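Side-chain contacts in putative mandelate racemase (PDB 2OX4), which is probably a magnesium-dependent dehydratase or racemase of the enolase superfamily: residues A201-N204 / A205-P208; K230-E233 / E234-I237. All coordinates share one frame; numbering follows the deposited sequence. Where two conformers were deposited one is given.

Contact 1 of 2, residues A201-N204 / A205-P208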
loop_
_atom_site.group_PDB
_atom_site.type_symbol
_atom_site.label_atom_id
_atom_site.label_comp_id
_atom_site.label_asym_id
_atom_site.label_seq_id
_atom_site.Cartn_x
_atom_site.Cartn_y
_atom_site.Cartn_z
ATOM N N ALA C 201 -34.752 8.555 24.207
ATOM C CA ALA C 201 -36.114 8.182 24.610
ATOM C C ALA C 201 -36.311 6.665 24.616
ATOM O O ALA C 201 -36.841 6.099 25.583
ATOM C CB ALA C 201 -37.137 8.837 23.698
ATOM N N ILE C 202 -35.891 6.021 23.530
ATOM C CA ILE C 202 -35.996 4.573 23.408
ATOM C C ILE C 202 -35.149 3.870 24.469
ATOM O O ILE C 202 -35.650 2.981 25.153
ATOM C CB ILE C 202 -35.621 4.077 21.994
ATOM C CG1 ILE C 202 -36.662 4.535 20.962
ATOM C CG2 ILE C 202 -35.519 2.564 21.971
ATOM C CD1 ILE C 202 -36.142 4.538 19.495
ATOM N N ARG C 203 -33.886 4.279 24.622
ATOM C CA ARG C 203 -32.972 3.644 25.581
ATOM C C ARG C 203 -33.460 3.779 27.030
ATOM O O ARG C 203 -33.404 2.820 27.816
ATOM C CB ARG C 203 -31.549 4.204 25.452
ATOM C CG ARG C 203 -30.556 3.746 26.533
ATOM C CD ARG C 203 -30.316 2.223 26.531
ATOM N NE ARG C 203 -29.513 1.769 25.384
ATOM C CZ ARG C 203 -29.656 0.592 24.774
ATOM N NH1 ARG C 203 -30.581 -0.274 25.179
ATOM N NH2 ARG C 203 -28.873 0.283 23.738
ATOM N N ASN C 204 -33.917 4.973 27.378
ATOM C CA ASN C 204 -34.571 5.197 28.674
ATOM C C ASN C 204 -35.784 4.293 28.913
ATOM O O ASN C 204 -35.986 3.806 30.033
ATOM C CB ASN C 204 -34.981 6.668 28.812
ATOM C CG ASN C 204 -33.796 7.588 29.089
ATOM O OD1 ASN C 204 -32.716 7.139 29.478
ATOM N ND2 ASN C 204 -34.013 8.893 28.919
ATOM N N ALA C 205 -36.593 4.092 27.878
ATOM C CA ALA C 205 -37.800 3.268 27.978
ATOM C C ALA C 205 -37.501 1.768 28.090
ATOM O O ALA C 205 -38.089 1.081 28.930
ATOM C CB ALA C 205 -38.744 3.543 26.822
ATOM N N VAL C 206 -36.591 1.262 27.256
ATOM C CA VAL C 206 -36.365 -0.184 27.167
ATOM C C VAL C 206 -35.271 -0.727 28.101
ATOM O O VAL C 206 -35.196 -1.939 28.330
ATOM C CB VAL C 206 -36.108 -0.668 25.703
ATOM C CG1 VAL C 206 -37.237 -0.254 24.786
ATOM C CG2 VAL C 206 -34.751 -0.152 25.170
ATOM N N GLY C 207 -34.411 0.152 28.617
ATOM C CA GLY C 207 -33.299 -0.269 29.471
ATOM C C GLY C 207 -32.107 -0.841 28.706
ATOM O O GLY C 207 -32.111 -0.857 27.475
ATOM N N PRO C 208 -31.090 -1.335 29.435
ATOM C CA PRO C 208 -29.812 -1.749 28.836
ATOM C C PRO C 208 -29.864 -3.085 28.100
ATOM O O PRO C 208 -28.980 -3.363 27.293
ATOM C CB PRO C 208 -28.885 -1.868 30.048
ATOM C CG PRO C 208 -29.817 -2.265 31.183
ATOM C CD PRO C 208 -31.096 -1.509 30.903
#

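Contact 2 of 2, residues K230-E233 / E234-I237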
loop_
_atom_site.group_PDB
_atom_site.type_symbol
_atom_site.label_atom_id
_atom_site.label_comp_id
_atom_site.label_asym_id
_atom_site.label_seq_id
_atom_site.Cartn_x
_atom_site.Cartn_y
_atom_site.Cartn_z
ATOM N N LYS C 230 -20.961 10.101 16.688
ATOM C CA LYS C 230 -20.386 10.741 17.866
ATOM C C LYS C 230 -21.454 11.082 18.900
ATOM O O LYS C 230 -21.245 10.921 20.103
ATOM C CB LYS C 230 -19.618 12.003 17.469
ATOM C CG LYS C 230 -18.369 11.737 16.644
ATOM C CD LYS C 230 -17.602 13.020 16.375
ATOM C CE LYS C 230 -16.634 12.852 15.215
ATOM N NZ LYS C 230 -15.611 11.807 15.492
ATOM N N ALA C 231 -22.601 11.553 18.422
ATOM C CA ALA C 231 -23.669 12.017 19.299
ATOM C C ALA C 231 -24.446 10.890 19.978
ATOM O O ALA C 231 -25.036 11.103 21.043
ATOM C CB ALA C 231 -24.607 12.918 18.534
ATOM N N ILE C 232 -24.451 9.700 19.368
ATOM C CA ILE C 232 -25.239 8.559 19.886
ATOM C C ILE C 232 -24.434 7.393 20.458
ATOM O O ILE C 232 -25.016 6.439 20.973
ATOM C CB ILE C 232 -26.255 7.998 18.874
ATOM C CG1 ILE C 232 -25.549 7.442 17.630
ATOM C CG2 ILE C 232 -27.347 9.035 18.548
ATOM C CD1 ILE C 232 -26.451 6.624 16.722
ATOM N N GLU C 233 -23.110 7.466 20.385
ATOM C CA GLU C 233 -22.289 6.329 20.810
ATOM C C GLU C 233 -22.457 5.983 22.295
ATOM O O GLU C 233 -22.411 4.807 22.665
ATOM C CB GLU C 233 -20.816 6.508 20.443
ATOM C CG GLU C 233 -20.180 7.797 20.941
ATOM C CD GLU C 233 -18.713 7.913 20.563
ATOM O OE1 GLU C 233 -18.088 8.925 20.947
ATOM O OE2 GLU C 233 -18.187 7.002 19.880
ATOM N N GLU C 234 -22.695 7.001 23.125
ATOM C CA GLU C 234 -22.963 6.804 24.559
ATOM C C GLU C 234 -24.163 5.886 24.878
ATOM O O GLU C 234 -24.269 5.358 25.985
ATOM C CB GLU C 234 -23.141 8.156 25.251
ATOM C CG GLU C 234 -24.409 8.888 24.843
ATOM C CD GLU C 234 -24.364 10.357 25.200
ATOM O OE1 GLU C 234 -23.856 11.153 24.379
ATOM O OE2 GLU C 234 -24.835 10.706 26.305
ATOM N N PHE C 235 -25.048 5.684 23.906
ATOM C CA PHE C 235 -26.268 4.921 24.140
ATOM C C PHE C 235 -26.157 3.430 23.828
ATOM O O PHE C 235 -27.179 2.739 23.797
ATOM C CB PHE C 235 -27.440 5.530 23.371
ATOM C CG PHE C 235 -27.740 6.950 23.767
ATOM C CD1 PHE C 235 -27.486 7.998 22.888
ATOM C CD2 PHE C 235 -28.263 7.240 25.028
ATOM C CE1 PHE C 235 -27.754 9.322 23.250
ATOM C CE2 PHE C 235 -28.536 8.559 25.402
ATOM C CZ PHE C 235 -28.284 9.601 24.512
ATOM N N ASN C 236 -24.933 2.949 23.596
ATOM C CA ASN C 236 -24.676 1.531 23.293
ATOM C C ASN C 236 -25.479 1.021 22.088
ATOM O O ASN C 236 -26.404 0.214 22.220
ATOM C CB ASN C 236 -24.893 0.645 24.539
ATOM C CG ASN C 236 -24.528 -0.822 24.298
ATOM O OD1 ASN C 236 -25.242 -1.731 24.737
ATOM N ND2 ASN C 236 -23.415 -1.056 23.598
ATOM N N ILE C 237 -25.126 1.520 20.910
ATOM C CA ILE C 237 -25.820 1.160 19.677
ATOM C C ILE C 237 -25.283 -0.187 19.200
ATOM O O ILE C 237 -24.078 -0.378 19.111
ATOM C CB ILE C 237 -25.614 2.268 18.602
ATOM C CG1 ILE C 237 -26.084 3.624 19.143
ATOM C CG2 ILE C 237 -26.292 1.915 17.273
ATOM C CD1 ILE C 237 -27.527 3.626 19.632
HETATM O O HOH W 1 -22.251 9.916 22.546
HETATM O O HOH W 2 -22.710 2.884 20.817
#

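Contact 1 of 2, residues A201-N204 / A205-P208
The C-terminal turn of helix 189-206, in the barrel domain of this enolase-superfamily protein, is closed by Arg-203 and Gly-207. Two regular i to i+4 bonds lead up to the end: Ala-205 N to Ala-201 O, and Val-206 N to Ile-202 O at 2.9 Å. The last of the series, Gly-207 N to Arg-203 O at 3.0 Å, is donated by the residue that leaves the helix; its positive phi of 79° favours glycine.

The arginine then grips the same glycine a second time. With CG anti to the backbone N (chi1 172°) and the chain bent at chi2 and chi3, the side chain doubles back toward the outgoing backbone, and NH1 gives a bond of 2.8 Å to Gly-207 O. That oxygen lies at the guanidinium edge, 14° out of its plane. NH1 also bonds Val-210 O, while NH2 has its partner beyond this turn. Beside this, CG2 of Ile-202 meets CG2 of Val-206 at 4.3 Å, and both side chains pack on Ala-154 of helix 147-159.

A leucine in place of Arg-203 would probably leave the carbonyls of Gly-207 and Val-210 without this donor and the exit from the helix less firmly fixed. Charge is thus spent on backbone carbonyls: one cation, held by several oxygens, probably steadies the route from helix 189-206 toward strand 211-215.

Contact 2 of 2, residues K230-E233 / E234-I237
Ile-232, Glu-234 and Glu-233 carry most of this contact, in which the end of helix 222-232 turns into strand 237-241, an alpha-to-beta connection of the barrel. Ile-232 works on two sides. Its carbonyl oxygen accepts a bond of 3.0 Å from Phe-235 N, an i to i+3 turn whose donor stands 48° out of the carbonyl plane. Its side chain, with CG1 between the backbone N and the carbonyl carbon (chi1 62°), presents CD1 to CG1 of Ile-237 at 3.9 Å, and the two isoleucines cross at about a right angle. Both also touch Val-214 of strand 211-215 and Ile-261, which places them in the apolar layer between helix and barrel.

Glu-233 takes part chiefly through its backbone. Its O accepts a longer bond of 3.3 Å from Asn-236 N, again with the donor well above the carbonyl plane, and receives a water that in turn accepts from Ile-237 N at 2.8 Å.

In Glu-234 a chi1 of 69° likewise sets CG between the backbone N and the carbonyl carbon, which brings it 3.6 Å above the centre of the Phe-235 ring, against one face. From there the chain runs on extended, and OE1 accepts a hydrogen bond of 2.7 Å from a second water. That water accepts from Glu-234 N and donates to Lys-230 O, so it ties carboxylate and amide to a carbonyl of the last helical turn. The Phe-235 ring, whose CD1 comes 4.2 Å from Ile-232 CB, also packs on Val-199 and Glu-200 of helix 189-206.

The chemistry is therefore divided: the isoleucines pack on the barrel side through apolar contacts, while two waters and the out-of-plane i to i+3 bonds carry the polar backbone through the turn.

How the contacts relate
Contacts 1 and 2 are successive helix ends of the same barrel, their centres about 13 Å apart: contact 1 finishes helix 189-206 and contact 2 finishes helix 222-232. They touch, Arg-203 NH2 lying 3.0 Å from Phe-235 O, a probable hydrogen bond, so the arginine of contact 1 reaches the turn of contact 2. Contact 1 is a surface contact, with Pro-208 packing on Ser-189 of a second subunit; contact 2 is partly buried. A charged side chain bonds backbone oxygens in the first, whereas backbone bonds, two bridging waters and apolar packing share the second. Both pack on strand 211-215, the side chains of Ile-202 and Ile-237 about 10 and 9 Å from that of magnesium ligand Glu-215.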